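Local coordinates for UPF0255 protein frsA (Vibrio vulnificus, PDB 4I4C) that probably hydrolyses carboxylic esters to an alcohol and a carboxylate, as a serine esterase of the alpha/beta-hydrolase clan, at residues K179-L184 with V232-K237; Q148-A153 with D203-D208. All coordinates share one frame; numbering follows the deposited sequence.

Interaction 1 (K179-L184 with V232-K237); sequences KITAHL and VGYSSK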
loop_
_atom_site.group_PDB
_atom_site.type_symbol
_atom_site.label_atom_id
_atom_site.label_comp_id
_atom_site.label_asym_id
_atom_site.label_seq_id
_atom_site.Cartn_x
_atom_site.Cartn_y
_atom_site.Cartn_z
ATOM N N LYS A 179 -4.410 -1.974 19.787
ATOM C CA LYS A 179 -3.436 -0.906 19.560
ATOM C C LYS A 179 -3.184 -0.737 18.070
ATOM O O LYS A 179 -3.156 -1.712 17.308
ATOM C CB LYS A 179 -2.109 -1.194 20.257
ATOM C CG LYS A 179 -2.208 -1.350 21.763
ATOM C CD LYS A 179 -0.870 -1.769 22.346
ATOM C CE LYS A 179 -1.020 -2.339 23.746
ATOM N NZ LYS A 179 -1.484 -1.314 24.710
ATOM N N ILE A 180 -3.011 0.510 17.659
ATOM C CA ILE A 180 -2.570 0.825 16.308
ATOM C C ILE A 180 -1.052 0.757 16.291
ATOM O O ILE A 180 -0.405 1.404 17.106
ATOM C CB ILE A 180 -2.998 2.243 15.924
ATOM C CG1 ILE A 180 -4.519 2.298 15.739
ATOM C CG2 ILE A 180 -2.255 2.703 14.674
ATOM C CD1 ILE A 180 -5.063 3.727 15.599
ATOM N N THR A 181 -0.484 -0.048 15.395
ATOM C CA THR A 181 0.970 -0.131 15.266
ATOM C C THR A 181 1.473 0.758 14.136
ATOM O O THR A 181 1.087 0.582 12.976
ATOM C CB THR A 181 1.448 -1.556 14.978
ATOM O OG1 THR A 181 1.011 -2.434 16.023
ATOM C CG2 THR A 181 2.969 -1.586 14.903
ATOM N N ALA A 182 2.350 1.697 14.471
ATOM C CA ALA A 182 2.881 2.619 13.473
ATOM C C ALA A 182 4.407 2.700 13.543
ATOM O O ALA A 182 5.006 2.441 14.586
ATOM C CB ALA A 182 2.241 4.015 13.641
ATOM N N HIS A 183 5.041 3.058 12.434
ATOM C CA HIS A 183 6.495 3.177 12.425
ATOM C C HIS A 183 6.942 4.620 12.182
ATOM O O HIS A 183 6.697 5.186 11.124
ATOM C CB HIS A 183 7.116 2.248 11.378
ATOM C CG HIS A 183 6.991 0.794 11.706
ATOM N ND1 HIS A 183 5.812 0.094 11.567
ATOM C CD2 HIS A 183 7.901 -0.098 12.173
ATOM C CE1 HIS A 183 6.001 -1.164 11.926
ATOM N NE2 HIS A 183 7.263 -1.304 12.299
ATOM N N LEU A 184 7.622 5.191 13.170
ATOM C CA LEU A 184 8.128 6.557 13.086
ATOM C C LEU A 184 9.590 6.561 12.668
ATOM O O LEU A 184 10.446 6.059 13.382
ATOM C CB LEU A 184 7.964 7.263 14.439
ATOM C CG LEU A 184 8.449 8.710 14.565
ATOM C CD1 LEU A 184 7.646 9.655 13.650
ATOM C CD2 LEU A 184 8.363 9.163 16.029
ATOM N N VAL A 232 -5.835 -3.959 7.000
ATOM C CA VAL A 232 -4.538 -4.176 6.361
ATOM C C VAL A 232 -3.417 -4.316 7.387
ATOM O O VAL A 232 -3.322 -3.510 8.318
ATOM C CB VAL A 232 -4.180 -2.984 5.435
ATOM C CG1 VAL A 232 -2.760 -3.126 4.889
ATOM C CG2 VAL A 232 -5.183 -2.853 4.303
ATOM N N GLY A 233 -2.566 -5.328 7.200
ATOM C CA GLY A 233 -1.359 -5.526 7.993
ATOM C C GLY A 233 -1.543 -5.539 9.498
ATOM O O GLY A 233 -2.357 -6.297 10.026
ATOM N N TYR A 234 -0.785 -4.688 10.186
ATOM C CA TYR A 234 -0.900 -4.498 11.636
ATOM C C TYR A 234 -2.279 -4.008 12.077
ATOM O O TYR A 234 -2.613 -4.065 13.264
ATOM C CB TYR A 234 0.130 -3.472 12.121
ATOM C CG TYR A 234 1.529 -3.994 12.329
ATOM C CD1 TYR A 234 1.855 -4.743 13.462
ATOM C CD2 TYR A 234 2.543 -3.704 11.418
ATOM C CE1 TYR A 234 3.157 -5.216 13.666
ATOM C CE2 TYR A 234 3.839 -4.176 11.612
ATOM C CZ TYR A 234 4.137 -4.924 12.738
ATOM O OH TYR A 234 5.419 -5.367 12.926
ATOM N N SER A 235 -3.063 -3.490 11.134
ATOM C CA SER A 235 -4.403 -3.024 11.443
ATOM C C SER A 235 -5.462 -4.025 10.997
ATOM O O SER A 235 -6.634 -3.676 10.868
ATOM C CB SER A 235 -4.655 -1.665 10.793
ATOM O OG SER A 235 -3.635 -0.765 11.163
ATOM N N SER A 236 -5.036 -5.265 10.771
ATOM C CA SER A 236 -5.931 -6.345 10.363
ATOM C C SER A 236 -7.158 -6.495 11.258
ATOM O O SER A 236 -8.245 -6.812 10.781
ATOM C CB SER A 236 -5.169 -7.675 10.307
ATOM O OG SER A 236 -4.616 -8.002 11.571
ATOM N N LYS A 237 -6.984 -6.263 12.553
ATOM C CA LYS A 237 -8.065 -6.461 13.507
ATOM C C LYS A 237 -9.029 -5.273 13.583
ATOM O O LYS A 237 -10.033 -5.330 14.291
ATOM C CB LYS A 237 -7.500 -6.830 14.883
ATOM C CG LYS A 237 -6.720 -8.142 14.861
ATOM C CD LYS A 237 -6.265 -8.568 16.246
ATOM C CE LYS A 237 -5.237 -7.598 16.806
ATOM N NZ LYS A 237 -4.044 -7.475 15.916
HETATM O O HOH W 1 -1.648 -3.042 15.901
HETATM O O HOH W 2 -0.983 0.304 11.191
HETATM O O HOH W 3 -2.514 -0.940 13.607
#

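Interaction 2 (Q148-A153 with D203-D208); sequences QAQVLA and DSLQTD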
loop_
_atom_site.group_PDB
_atom_site.type_symbol
_atom_site.label_atom_id
_atom_site.label_comp_id
_atom_site.label_asym_id
_atom_site.label_seq_id
_atom_site.Cartn_x
_atom_site.Cartn_y
_atom_site.Cartn_z
ATOM N N GLN A 148 3.176 -16.029 6.782
ATOM C CA GLN A 148 4.583 -16.239 7.081
ATOM C C GLN A 148 5.525 -15.226 6.411
ATOM O O GLN A 148 6.462 -14.740 7.036
ATOM C CB GLN A 148 4.981 -17.676 6.700
ATOM C CG GLN A 148 5.153 -18.572 7.895
ATOM C CD GLN A 148 6.224 -18.044 8.826
ATOM O OE1 GLN A 148 7.394 -17.945 8.450
ATOM N NE2 GLN A 148 5.828 -17.674 10.041
ATOM N N ALA A 149 5.284 -14.932 5.136
ATOM C CA ALA A 149 6.038 -13.904 4.414
ATOM C C ALA A 149 5.959 -12.536 5.108
ATOM O O ALA A 149 6.950 -11.813 5.198
ATOM C CB ALA A 149 5.513 -13.777 3.001
ATOM N N GLN A 150 4.764 -12.197 5.574
ATOM C CA GLN A 150 4.497 -10.934 6.261
ATOM C C GLN A 150 5.213 -10.885 7.621
ATOM O O GLN A 150 5.593 -9.819 8.107
ATOM C CB GLN A 150 2.986 -10.768 6.434
ATOM C CG GLN A 150 2.532 -9.369 6.809
ATOM C CD GLN A 150 1.013 -9.237 6.888
ATOM O OE1 GLN A 150 0.488 -8.594 7.793
ATOM N NE2 GLN A 150 0.307 -9.836 5.935
ATOM N N VAL A 151 5.411 -12.051 8.230
ATOM C CA VAL A 151 6.165 -12.118 9.478
ATOM C C VAL A 151 7.627 -11.787 9.191
ATOM O O VAL A 151 8.260 -11.029 9.918
ATOM C CB VAL A 151 6.045 -13.515 10.157
ATOM C CG1 VAL A 151 7.125 -13.700 11.218
ATOM C CG2 VAL A 151 4.651 -13.706 10.752
ATOM N N LEU A 152 8.148 -12.339 8.103
ATOM C CA LEU A 152 9.548 -12.143 7.731
ATOM C C LEU A 152 9.782 -10.717 7.281
ATOM O O LEU A 152 10.837 -10.127 7.554
ATOM C CB LEU A 152 9.947 -13.116 6.610
ATOM C CG LEU A 152 10.078 -14.580 7.048
ATOM C CD1 LEU A 152 10.354 -15.471 5.846
ATOM C CD2 LEU A 152 11.167 -14.733 8.093
ATOM N N ALA A 153 8.794 -10.178 6.570
ATOM C CA ALA A 153 8.848 -8.805 6.123
ATOM C C ALA A 153 9.024 -7.922 7.343
ATOM O O ALA A 153 9.915 -7.083 7.375
ATOM C CB ALA A 153 7.568 -8.432 5.371
ATOM N N ASP A 203 -3.351 -3.535 -0.791
ATOM C CA ASP A 203 -2.450 -4.670 -1.028
ATOM C C ASP A 203 -0.977 -4.352 -0.759
ATOM O O ASP A 203 -0.077 -5.071 -1.212
ATOM C CB ASP A 203 -2.653 -5.293 -2.422
ATOM C CG ASP A 203 -2.468 -4.296 -3.551
ATOM O OD1 ASP A 203 -1.701 -3.330 -3.401
ATOM O OD2 ASP A 203 -3.093 -4.490 -4.613
ATOM N N SER A 204 -0.737 -3.269 -0.021
ATOM C CA SER A 204 0.621 -2.948 0.406
ATOM C C SER A 204 0.718 -3.148 1.913
ATOM O O SER A 204 -0.299 -3.248 2.598
ATOM C CB SER A 204 0.957 -1.484 0.065
ATOM O OG SER A 204 1.209 -1.300 -1.325
ATOM N N LEU A 205 1.938 -3.195 2.427
ATOM C CA LEU A 205 2.162 -3.173 3.865
ATOM C C LEU A 205 2.847 -1.847 4.181
ATOM O O LEU A 205 3.507 -1.261 3.314
ATOM C CB LEU A 205 3.060 -4.347 4.301
ATOM C CG LEU A 205 2.732 -5.795 3.919
ATOM C CD1 LEU A 205 3.864 -6.702 4.389
ATOM C CD2 LEU A 205 1.401 -6.285 4.485
ATOM N N GLN A 206 2.719 -1.381 5.421
ATOM C CA GLN A 206 3.268 -0.078 5.798
ATOM C C GLN A 206 4.794 -0.024 5.711
ATOM O O GLN A 206 5.405 1.054 5.666
ATOM C CB GLN A 206 2.789 0.311 7.195
ATOM C CG GLN A 206 3.262 -0.595 8.313
ATOM C CD GLN A 206 2.920 0.003 9.657
ATOM O OE1 GLN A 206 3.629 0.869 10.144
ATOM N NE2 GLN A 206 1.813 -0.432 10.248
ATOM N N THR A 207 5.400 -1.208 5.669
ATOM C CA THR A 207 6.845 -1.339 5.606
ATOM C C THR A 207 7.358 -1.302 4.148
ATOM O O THR A 207 8.533 -1.536 3.900
ATOM C CB THR A 207 7.319 -2.634 6.355
ATOM O OG1 THR A 207 6.482 -3.729 5.995
ATOM C CG2 THR A 207 7.230 -2.458 7.874
ATOM N N ASP A 208 6.485 -0.988 3.191
ATOM C CA ASP A 208 6.867 -1.004 1.774
ATOM C C ASP A 208 7.316 0.363 1.256
ATOM O O ASP A 208 7.438 0.545 0.051
ATOM C CB ASP A 208 5.711 -1.504 0.877
ATOM C CG ASP A 208 5.313 -2.948 1.154
ATOM O OD1 ASP A 208 6.022 -3.623 1.926
ATOM O OD2 ASP A 208 4.284 -3.402 0.597
#

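Interaction 1 (K179-L184 with V232-K237)
The carbonyl oxygen of Tyr234 accepts a bond from water 1 and a weak one from water 3, and both waters lead across to Thr181. Here the loop after strand 223-226 packs on the antiparallel strand 178-186, in the sheet of an alpha/beta-hydrolase fold. Water 1 donates to Tyr234 O (3.0 Å) and to Lys179 O, and accepts a bond from Thr181 OG1 at 2.7 Å. Water 3 is held by Thr181 N. It also donates to Ser235 OG, at 2.7 Å. Water 2 joins Thr181 O to the same Ser235 OG, which is also bonded to Asp228 O. No direct hydrogen bond crosses between the segments. Thr181 divides its branches between two tasks. With OG1 beside its own backbone N (chi1 -58°), the hydroxyl serves water 1, while CG2 lies over the face of the Tyr234 ring. This CH-pi contact measures 3.7 Å from CG2 to the ring centroid of Tyr234. The His183 and Tyr234 side chains cross at about a right angle, but their ring planes are only obliquely turned, at 53°. His183 ND1 is bonded to Gln206. Tyr234 CE2 lies at the imidazole edge, 3.7 Å from His183 CE1.

Interaction 2 (Q148-A153 with D203-D208)
The loop between strand 193-199 and helix 210-217 rests on helix 144-163 through Leu205. In alpha/beta hydrolases the loop after the corresponding strand often contributes to the oxyanion hole. Its early residues Gly201 and Leu202 line the hexanoic acid pocket here. Leu205 lies further along, and its side chain points to the helix. Its two methyls meet two residues one turn apart, Gln150 and Ala153.

The CD2 methyl of Leu205 sits over the flat face of the Gln150 amide. It stands almost straight above Gln150 CD, at 3.8 Å. The oxygen and nitrogen of the amide lie only slightly farther from it, with Leu205 CD2 4.0 Å from Gln150 NE2. The Gln150 chain is extended, its CG anti to the backbone N (chi1 -165°), and this carries the amide out past the leucine, which crosses it obliquely over one face. The other methyl, Leu205 CD1, touches the aliphatic part of the same chain at 3.8 Å from Gln150 CG. It also faces Ala153 CB, at a looser 4.2 Å.

The loop is braced from within by Asp208. Leu205 N donates to Asp208 OD2 at 3.0 Å, in a nearly straight bond (178°) that arrives from above the carboxylate plane. In return, Asp208 N donates to Leu205 O, also at 3.0 Å. Asp208 OD1 is bonded to Ser133 of helix 121-136, a helix that also touches Ala153 through Tyr132.

No hydrogen bond joins the two segments. The methyl uses the amide's face, so the in-plane directions in which Gln150 OE1 and NE2 form hydrogen bonds stay clear of the leucine. The contact across the segments is van der Waals packing, methyl on amide face and methyl on methyl.

In the fold
Gln206, next to the leucine of interaction 2, carries the connection to interaction 1. Its amide reaches strand 178-186 with both ends. His183 ND1 lies 2.7 Å from Gln206 OE1, and Gln206 NE2 lies 3.0 Å from Thr181 O; both are probable hydrogen bonds. The same nitrogen packs at 3.6 Å from Tyr234 CD2 and is also bonded to Asp228. The loop 203-208 thus touches both the helix 148-153 and the segments of interaction 1; the centres of the two interactions are about 11 Å apart. Neither contact includes a residue of the hexanoic acid pocket. The Leu205 side chain is about 12 Å from that ligand.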